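Local coordinates for pseudopilin EpsI (Vibrio vulnificus, PDB 2RET), which is a minor pseudopilin of the type II secretion system, probably required for energy-dependent secretion of proteins such as proteases and toxins from the periplasm, at residues Met19-Gln24 with Val68-Thr73. The protein carries 2 engineered substitutions. Numbering follows the deposited sequence.
Engineered in segment 68-73: Thr-73 (natural residue Glu).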
# COMPACT_ATOMS: atom_id res chain seq x y z
N MSE A 19 -28.37 1.65 -10.37
CA MSE A 19 -27.54 2.53 -11.16
C MSE A 19 -27.51 3.96 -10.61
O MSE A 19 -26.46 4.53 -10.47
CB MSE A 19 -27.99 2.53 -12.61
CG MSE A 19 -27.61 1.27 -13.37
SE MSE A 19 -28.05 1.40 -15.27
CE MSE A 19 -26.57 2.54 -15.92
N VAL A 20 -28.68 4.53 -10.34
CA VAL A 20 -28.79 5.84 -9.74
C VAL A 20 -28.10 5.92 -8.35
O VAL A 20 -27.46 6.92 -8.03
CB VAL A 20 -30.31 6.24 -9.65
CG1 VAL A 20 -30.52 7.53 -8.78
CG2 VAL A 20 -30.90 6.40 -11.06
N ALA A 21 -28.27 4.88 -7.53
CA ALA A 21 -27.65 4.81 -6.21
C ALA A 21 -26.12 4.90 -6.33
O ALA A 21 -25.49 5.66 -5.62
CB ALA A 21 -28.07 3.52 -5.47
N ASP A 22 -25.55 4.14 -7.26
CA ASP A 22 -24.13 4.20 -7.57
C ASP A 22 -23.67 5.56 -8.04
O ASP A 22 -22.60 6.00 -7.67
CB ASP A 22 -23.74 3.13 -8.58
CG ASP A 22 -23.59 1.73 -7.97
OD1 ASP A 22 -23.55 1.61 -6.71
OD2 ASP A 22 -23.55 0.74 -8.75
N ASN A 23 -24.46 6.21 -8.89
CA ASN A 23 -24.12 7.54 -9.40
C ASN A 23 -24.11 8.56 -8.29
O ASN A 23 -23.24 9.43 -8.25
CB ASN A 23 -25.08 7.98 -10.53
CG ASN A 23 -24.93 7.13 -11.82
OD1 ASN A 23 -23.92 6.45 -12.02
ND2 ASN A 23 -25.93 7.17 -12.69
N GLN A 24 -25.06 8.46 -7.37
CA GLN A 24 -25.10 9.39 -6.26
C GLN A 24 -24.06 9.08 -5.16
O GLN A 24 -23.57 10.03 -4.57
CB GLN A 24 -26.51 9.56 -5.72
CG GLN A 24 -27.50 10.06 -6.79
CD GLN A 24 -27.07 11.35 -7.43
OE1 GLN A 24 -26.54 12.23 -6.77
NE2 GLN A 24 -27.28 11.47 -8.74
N VAL A 68 -27.43 6.08 0.74
CA VAL A 68 -28.01 6.56 -0.50
C VAL A 68 -29.23 5.65 -0.76
O VAL A 68 -29.10 4.42 -0.85
CB VAL A 68 -27.04 6.46 -1.69
CG1 VAL A 68 -27.71 7.00 -2.99
CG2 VAL A 68 -25.71 7.22 -1.40
N SER A 69 -30.41 6.26 -0.83
CA SER A 69 -31.65 5.55 -1.12
C SER A 69 -32.28 6.16 -2.36
O SER A 69 -32.16 7.35 -2.58
CB SER A 69 -32.59 5.59 0.09
OG SER A 69 -32.85 6.91 0.48
N VAL A 70 -32.92 5.32 -3.18
CA VAL A 70 -33.55 5.70 -4.45
C VAL A 70 -34.97 5.10 -4.48
O VAL A 70 -35.20 3.93 -4.16
CB VAL A 70 -32.69 5.31 -5.69
CG1 VAL A 70 -33.35 5.75 -7.02
CG2 VAL A 70 -31.25 5.89 -5.59
N ALA A 71 -35.91 5.97 -4.83
CA ALA A 71 -37.34 5.69 -4.79
C ALA A 71 -37.99 6.22 -6.08
O ALA A 71 -37.43 7.08 -6.80
CB ALA A 71 -37.97 6.33 -3.54
N ALA A 72 -39.19 5.70 -6.37
CA ALA A 72 -39.98 6.06 -7.54
C ALA A 72 -40.80 7.38 -7.40
O ALA A 72 -41.24 7.98 -8.40
CB ALA A 72 -40.86 4.87 -7.88
N THR A 73 -40.97 7.85 -6.17
CA THR A 73 -41.56 9.17 -5.90
C THR A 73 -40.92 9.82 -4.68
O THR A 73 -40.13 9.19 -4.00
CB THR A 73 -43.09 9.11 -5.58
OG1 THR A 73 -43.26 8.68 -4.23
CG2 THR A 73 -43.86 8.20 -6.55
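Val-20 O accepts the helix bond from Gln-24 N at 2.9 Å, and both residues also touch the strand. Across the contact itself no hydrogen bond forms; it is apolar packing of valine methyls on Val-20, Ala-21, the base of Gln-24 and the helix backbone. Val-20 and Val-70 meet through their methyls. CG1 of Val-20 is 3.7 Å from CG2 of Val-70, and Val-70 CG1 is nearly as near. In Val-20, CG1 lies anti to the backbone N (chi1 170°), and this turns that methyl to the strand. Val-70 CG2 also settles against the helix backbone, 3.7 Å from Ala-21 N. Ala-21 CB lies 4.0 Å from Val-70 CG2. Two residues earlier on the strand, Val-68 uses CG1 alone. Val-68 CG1 lies 3.7 Å from Ala-21 O and 3.9 Å from Gln-24 CB. The helix and strand run roughly antiparallel; the axes of the two short segments make 143° and approach to 7.9 Å. This is the pilin-like fold of the periplasmic domain: the long helix 8-30 packs on one face of an antiparallel sheet, here on strand 63-71. Trp-49 of the adjoining strand 47-56 packs on both Val-20 and Val-70. Beyond its CB, the bent chain of Gln-24 leads away from Val-68, and NE2 bonds Glu-42 of strand 38-44. On the neighbouring Asn-23, OD1 accepts bonds from Arg-163 NH2 and Thr-164 N of the EpsJ chain.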